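Long-range contact in 6-phospho-beta-glucosidase BglT (Thermotoga maritima, PDB 1UP7), which hydrolyses cellobiose 6'-phosphate to glucose 6-phosphate and glucose, using NAD+ and a manganese ion as cofactors: residues A115-V126 and H146-Y157. Numbering follows the deposited sequence.
Sequences ALRAFPIVEEYV and HITEFVRNYLEY. With NAD (nicotinamide-adenine-dinucleotide), chain I.
Phe150 O accepts two backbone amides, Tyr154 N at 2.9 Å and Leu155 N at 3.1 Å, in a wide pi-type turn that brings Leu155 CG over one face of the Phe150 ring, with Phe119 CD1 over the opposite face, both offset toward the rim. Helices 109-131 and 144-155 belong to the Rossmann-type NAD-binding domain, the first leading into strand 136-139 of the parallel sheet and the second following it. Phe150 holds CG trans to N (chi1 171°), which lays its ring against that of Phe119; the two stack face to face with centroids 4.4 Å apart and planes inclined by 29°. The far end of Phe119 meets His146 in a T-shaped pair, planes at 81°, its CZ lying 3.5 Å from His146 NE2 over the imidazole face. That nitrogen is also hydrogen-bonded to Glu368 O of helix 355-376, which packs Ile372 on Phe119.

Around this aromatic cluster the packing is aliphatic. Val122 CG2 sits in the plane of the Phe150 ring, 3.6 Å from Phe150 CE2, while Val122 CG1 meets Ile147 CG2. Glu123 contributes its methylene: CG lies 3.6 Å from Leu155 CD2 and borders the edge of Phe150, and OE1 is hydrogen-bonded to Tyr375 OH of helix 355-376. Farther along, Val126 splits its branches, CG2 meeting the Val151 methyls tip to tip and CG1 lying 3.7 Å from Tyr157 CB. Helix 109-131 also serves the cofactor directly, with Tyr125 OH donating a 2.7 Å hydrogen bond to adenine N1A of NAD at the edge of the phenol ring.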
loop_
_atom_site.group_PDB
_atom_site.type_symbol
_atom_site.label_atom_id
_atom_site.label_comp_id
_atom_site.label_asym_id
_atom_site.label_seq_id
_atom_site.Cartn_x
_atom_site.Cartn_y
_atom_site.Cartn_z
ATOM N N ALA A 115 0.107 29.597 8.164
ATOM C CA ALA A 115 1.048 28.696 7.494
ATOM C C ALA A 115 1.788 29.449 6.385
ATOM O O ALA A 115 3.022 29.294 6.196
ATOM C CB ALA A 115 0.336 27.436 6.914
ATOM N N LEU A 116 1.040 30.236 5.624
ATOM C CA LEU A 116 1.649 30.994 4.522
ATOM C C LEU A 116 2.713 31.959 5.012
ATOM O O LEU A 116 3.683 32.195 4.300
ATOM C CB LEU A 116 0.612 31.796 3.719
ATOM C CG LEU A 116 -0.357 31.010 2.837
ATOM C CD1 LEU A 116 -1.323 31.985 2.175
ATOM C CD2 LEU A 116 0.366 30.102 1.805
ATOM N N ARG A 117 2.514 32.554 6.192
ATOM C CA ARG A 117 3.535 33.416 6.784
ATOM C C ARG A 117 4.723 32.593 7.259
ATOM O O ARG A 117 5.864 33.066 7.196
ATOM C CB ARG A 117 2.988 34.211 7.970
ATOM C CG ARG A 117 2.335 35.545 7.642
ATOM C CD ARG A 117 2.236 36.566 8.812
ATOM N NE ARG A 117 1.807 35.904 10.032
ATOM C CZ ARG A 117 0.552 35.531 10.262
ATOM N NH1 ARG A 117 -0.393 35.819 9.360
ATOM N NH2 ARG A 117 0.246 34.893 11.399
ATOM N N ALA A 118 4.472 31.377 7.750
ATOM C CA ALA A 118 5.533 30.561 8.313
ATOM C C ALA A 118 6.463 29.981 7.245
ATOM O O ALA A 118 7.653 29.990 7.428
ATOM C CB ALA A 118 4.948 29.440 9.189
ATOM N N PHE A 119 5.902 29.480 6.146
ATOM C CA PHE A 119 6.660 28.693 5.170
ATOM C C PHE A 119 7.971 29.353 4.678
ATOM O O PHE A 119 9.019 28.702 4.686
ATOM C CB PHE A 119 5.763 28.239 3.961
ATOM C CG PHE A 119 4.662 27.236 4.323
ATOM C CD1 PHE A 119 4.745 26.454 5.488
ATOM C CD2 PHE A 119 3.563 27.064 3.477
ATOM C CE1 PHE A 119 3.741 25.521 5.816
ATOM C CE2 PHE A 119 2.550 26.133 3.783
ATOM C CZ PHE A 119 2.632 25.370 4.960
ATOM N N PRO A 120 7.941 30.622 4.242
ATOM C CA PRO A 120 9.190 31.279 3.778
ATOM C C PRO A 120 10.270 31.385 4.870
ATOM O O PRO A 120 11.455 31.197 4.587
ATOM C CB PRO A 120 8.735 32.682 3.342
ATOM C CG PRO A 120 7.228 32.585 3.191
ATOM C CD PRO A 120 6.770 31.526 4.136
ATOM N N ILE A 121 9.857 31.673 6.094
ATOM C CA ILE A 121 10.789 31.766 7.202
ATOM C C ILE A 121 11.355 30.395 7.547
ATOM O O ILE A 121 12.582 30.286 7.698
ATOM C CB ILE A 121 10.135 32.491 8.409
ATOM C CG1 ILE A 121 9.854 33.962 8.066
ATOM C CG2 ILE A 121 11.037 32.467 9.625
ATOM C CD1 ILE A 121 8.696 34.614 8.937
ATOM N N VAL A 122 10.512 29.347 7.614
ATOM C CA VAL A 122 11.061 28.029 7.906
ATOM C C VAL A 122 11.946 27.495 6.762
ATOM O O VAL A 122 12.954 26.825 7.027
ATOM C CB VAL A 122 10.035 26.967 8.458
ATOM C CG1 VAL A 122 8.887 27.605 9.244
ATOM C CG2 VAL A 122 9.569 26.060 7.410
ATOM N N GLU A 123 11.609 27.849 5.514
ATOM C CA GLU A 123 12.390 27.440 4.365
ATOM C C GLU A 123 13.814 27.945 4.499
ATOM O O GLU A 123 14.780 27.185 4.347
ATOM C CB GLU A 123 11.776 27.971 3.058
ATOM C CG GLU A 123 11.433 26.851 2.111
ATOM C CD GLU A 123 10.801 27.302 0.822
ATOM O OE1 GLU A 123 10.057 28.312 0.834
ATOM O OE2 GLU A 123 11.072 26.619 -0.210
ATOM N N GLU A 124 13.936 29.228 4.821
ATOM C CA GLU A 124 15.233 29.876 4.980
ATOM C C GLU A 124 15.997 29.280 6.164
ATOM O O GLU A 124 17.184 28.926 6.040
ATOM C CB GLU A 124 15.029 31.398 5.147
ATOM C CG GLU A 124 16.252 32.251 4.794
ATOM C CD GLU A 124 16.274 33.594 5.557
ATOM O OE1 GLU A 124 15.692 34.623 5.053
ATOM O OE2 GLU A 124 16.868 33.625 6.672
ATOM N N TYR A 125 15.303 29.134 7.292
ATOM C CA TYR A 125 15.898 28.615 8.512
ATOM C C TYR A 125 16.358 27.149 8.388
ATOM O O TYR A 125 17.486 26.837 8.790
ATOM C CB TYR A 125 14.934 28.824 9.701
ATOM C CG TYR A 125 14.819 30.262 10.229
ATOM C CD1 TYR A 125 15.677 31.297 9.770
ATOM C CD2 TYR A 125 13.870 30.574 11.212
ATOM C CE1 TYR A 125 15.595 32.602 10.284
ATOM C CE2 TYR A 125 13.770 31.864 11.744
ATOM C CZ TYR A 125 14.624 32.876 11.266
ATOM O OH TYR A 125 14.494 34.128 11.803
ATOM N N VAL A 126 15.520 26.267 7.825
ATOM C CA VAL A 126 15.887 24.864 7.646
ATOM C C VAL A 126 17.072 24.779 6.674
ATOM O O VAL A 126 18.002 23.998 6.883
ATOM C CB VAL A 126 14.683 24.019 7.136
ATOM C CG1 VAL A 126 15.158 22.686 6.554
ATOM C CG2 VAL A 126 13.604 23.865 8.263
ATOM N N HIS A 146 1.365 21.132 10.451
ATOM C CA HIS A 146 1.366 21.523 9.048
ATOM C C HIS A 146 2.788 21.877 8.572
ATOM O O HIS A 146 3.214 21.513 7.467
ATOM C CB HIS A 146 0.419 22.699 8.828
ATOM C CG HIS A 146 0.093 22.975 7.392
ATOM N ND1 HIS A 146 -0.861 23.900 7.023
ATOM C CD2 HIS A 146 0.594 22.464 6.232
ATOM C CE1 HIS A 146 -0.928 23.959 5.701
ATOM N NE2 HIS A 146 -0.066 23.091 5.198
ATOM N N ILE A 147 3.528 22.564 9.432
ATOM C CA ILE A 147 4.899 22.923 9.142
ATOM C C ILE A 147 5.756 21.678 9.094
ATOM O O ILE A 147 6.620 21.557 8.252
ATOM C CB ILE A 147 5.404 24.007 10.157
ATOM C CG1 ILE A 147 4.689 25.328 9.871
ATOM C CG2 ILE A 147 6.965 24.231 10.040
ATOM C CD1 ILE A 147 4.738 26.322 10.995
ATOM N N THR A 148 5.474 20.707 9.957
ATOM C CA THR A 148 6.211 19.444 9.896
ATOM C C THR A 148 5.935 18.708 8.609
ATOM O O THR A 148 6.867 18.181 8.014
ATOM C CB THR A 148 5.864 18.537 11.104
ATOM O OG1 THR A 148 6.069 19.273 12.300
ATOM C CG2 THR A 148 6.821 17.407 11.234
ATOM N N GLU A 149 4.665 18.660 8.174
ATOM C CA GLU A 149 4.323 18.059 6.883
ATOM C C GLU A 149 5.183 18.710 5.801
ATOM O O GLU A 149 5.762 18.047 4.956
ATOM C CB GLU A 149 2.847 18.261 6.537
ATOM C CG GLU A 149 2.425 17.798 5.133
ATOM C CD GLU A 149 2.528 16.286 4.911
ATOM O OE1 GLU A 149 2.271 15.508 5.847
ATOM O OE2 GLU A 149 2.857 15.870 3.786
ATOM N N PHE A 150 5.254 20.031 5.849
ATOM C CA PHE A 150 5.996 20.790 4.868
ATOM C C PHE A 150 7.506 20.484 4.896
ATOM O O PHE A 150 8.100 20.186 3.838
ATOM C CB PHE A 150 5.715 22.272 5.084
ATOM C CG PHE A 150 6.575 23.202 4.277
ATOM C CD1 PHE A 150 6.473 23.244 2.886
ATOM C CD2 PHE A 150 7.443 24.086 4.924
ATOM C CE1 PHE A 150 7.242 24.161 2.128
ATOM C CE2 PHE A 150 8.210 24.983 4.203
ATOM C CZ PHE A 150 8.107 25.038 2.795
ATOM N N VAL A 151 8.115 20.527 6.082
ATOM C CA VAL A 151 9.535 20.255 6.196
ATOM C C VAL A 151 9.917 18.797 5.894
ATOM O O VAL A 151 10.891 18.554 5.156
ATOM C CB VAL A 151 10.119 20.642 7.556
ATOM C CG1 VAL A 151 11.637 20.284 7.594
ATOM C CG2 VAL A 151 9.882 22.133 7.851
ATOM N N ARG A 152 9.174 17.842 6.432
ATOM C CA ARG A 152 9.489 16.423 6.195
ATOM C C ARG A 152 9.274 15.988 4.751
ATOM O O ARG A 152 10.103 15.266 4.191
ATOM C CB ARG A 152 8.651 15.522 7.104
ATOM C CG ARG A 152 9.027 15.634 8.557
ATOM C CD ARG A 152 10.464 15.263 8.873
ATOM N NE ARG A 152 10.835 13.968 8.309
ATOM C CZ ARG A 152 10.647 12.794 8.913
ATOM N NH1 ARG A 152 10.068 12.705 10.101
ATOM N NH2 ARG A 152 11.031 11.693 8.309
ATOM N N ASN A 153 8.167 16.430 4.151
ATOM C CA ASN A 153 7.755 15.897 2.856
ATOM C C ASN A 153 8.068 16.760 1.645
ATOM O O ASN A 153 8.039 16.284 0.523
ATOM C CB ASN A 153 6.267 15.502 2.913
ATOM C CG ASN A 153 6.047 14.256 3.764
ATOM O OD1 ASN A 153 6.946 13.422 3.890
ATOM N ND2 ASN A 153 4.870 14.136 4.361
ATOM N N TYR A 154 8.368 18.032 1.857
ATOM C CA TYR A 154 8.644 18.916 0.734
ATOM C C TYR A 154 10.061 19.485 0.803
ATOM O O TYR A 154 10.746 19.484 -0.193
ATOM C CB TYR A 154 7.583 20.010 0.617
ATOM C CG TYR A 154 6.207 19.447 0.336
ATOM C CD1 TYR A 154 5.443 18.918 1.372
ATOM C CD2 TYR A 154 5.699 19.391 -0.982
ATOM C CE1 TYR A 154 4.194 18.375 1.138
ATOM C CE2 TYR A 154 4.447 18.842 -1.229
ATOM C CZ TYR A 154 3.705 18.341 -0.161
ATOM O OH TYR A 154 2.462 17.829 -0.350
ATOM N N LEU A 155 10.522 19.934 1.983
ATOM C CA LEU A 155 11.957 20.271 2.125
ATOM C C LEU A 155 12.819 19.029 2.357
ATOM O O LEU A 155 14.021 19.063 2.144
ATOM C CB LEU A 155 12.204 21.301 3.221
ATOM C CG LEU A 155 11.249 22.508 3.248
ATOM C CD1 LEU A 155 11.662 23.405 4.382
ATOM C CD2 LEU A 155 11.210 23.306 1.909
ATOM N N GLU A 156 12.196 17.925 2.793
ATOM C CA GLU A 156 12.893 16.646 2.959
ATOM C C GLU A 156 14.065 16.814 3.919
ATOM O O GLU A 156 15.179 16.362 3.658
ATOM C CB GLU A 156 13.329 16.036 1.586
ATOM C CG GLU A 156 12.144 15.714 0.654
ATOM C CD GLU A 156 12.541 15.107 -0.695
ATOM O OE1 GLU A 156 13.431 14.243 -0.752
ATOM O OE2 GLU A 156 11.947 15.478 -1.729
ATOM N N TYR A 157 13.808 17.484 5.031
ATOM C CA TYR A 157 14.760 17.536 6.124
ATOM C C TYR A 157 14.281 16.618 7.238
ATOM O O TYR A 157 13.275 16.907 7.890
ATOM C CB TYR A 157 14.910 18.976 6.614
ATOM C CG TYR A 157 16.051 19.145 7.580
ATOM C CD1 TYR A 157 17.376 19.177 7.128
ATOM C CD2 TYR A 157 15.813 19.241 8.944
ATOM C CE1 TYR A 157 18.419 19.330 8.014
ATOM C CE2 TYR A 157 16.849 19.397 9.839
ATOM C CZ TYR A 157 18.147 19.432 9.381
ATOM O OH TYR A 157 19.181 19.568 10.285
HETATM P PA NAD I . 5.345 35.432 20.433
HETATM O O1A NAD I . 4.545 36.442 19.712
HETATM O O2A NAD I . 5.828 35.845 21.840
HETATM O O5B NAD I . 6.607 35.147 19.458
HETATM C C5B NAD I . 7.790 34.610 19.989
HETATM C C4B NAD I . 8.993 35.421 19.525
HETATM O O4B NAD I . 9.253 35.183 18.143
HETATM C C3B NAD I . 8.855 36.930 19.680
HETATM O O3B NAD I . 9.852 37.367 20.592
HETATM C C2B NAD I . 9.103 37.491 18.278
HETATM O O2B NAD I . 9.875 38.674 18.300
HETATM C C1B NAD I . 9.905 36.361 17.658
HETATM N N9A NAD I . 9.907 36.324 16.198
HETATM C C8A NAD I . 8.915 36.669 15.300
HETATM N N7A NAD I . 9.405 36.410 14.067
HETATM C C5A NAD I . 10.634 35.870 14.155
HETATM C C6A NAD I . 11.570 35.444 13.221
HETATM N N6A NAD I . 11.331 35.501 11.915
HETATM N N1A NAD I . 12.791 34.950 13.664
HETATM C C2A NAD I . 13.080 34.901 15.017
HETATM N N3A NAD I . 12.158 35.354 15.928
HETATM C C4A NAD I . 10.966 35.828 15.499
HETATM O O3 NAD I . 4.420 34.118 20.508
HETATM P PN NAD I . 4.519 32.877 21.516
HETATM O O1N NAD I . 3.202 32.886 22.201
HETATM O O2N NAD I . 5.741 32.845 22.289
HETATM O O5D NAD I . 4.633 31.604 20.554
HETATM C C5D NAD I . 5.517 31.503 19.453
HETATM C C4D NAD I . 5.016 30.369 18.545
HETATM O O4D NAD I . 4.991 29.102 19.203
HETATM C C3D NAD I . 3.591 30.605 18.067
HETATM O O3D NAD I . 3.573 30.209 16.729
HETATM C C2D NAD I . 2.733 29.677 18.922
HETATM O O2D NAD I . 1.537 29.228 18.308
HETATM C C1D NAD I . 3.673 28.554 19.298
HETATM N N1N NAD I . 3.536 28.234 20.722
HETATM C C2N NAD I . 4.713 28.240 21.436
HETATM C C3N NAD I . 4.738 27.958 22.779
HETATM C C7N NAD I . 6.063 28.003 23.503
HETATM O O7N NAD I . 6.464 27.007 24.425
HETATM N N7N NAD I . 6.888 29.029 23.240
HETATM C C4N NAD I . 3.520 27.662 23.398
HETATM C C5N NAD I . 2.305 27.643 22.684
HETATM C C6N NAD I . 2.329 27.937 21.320
#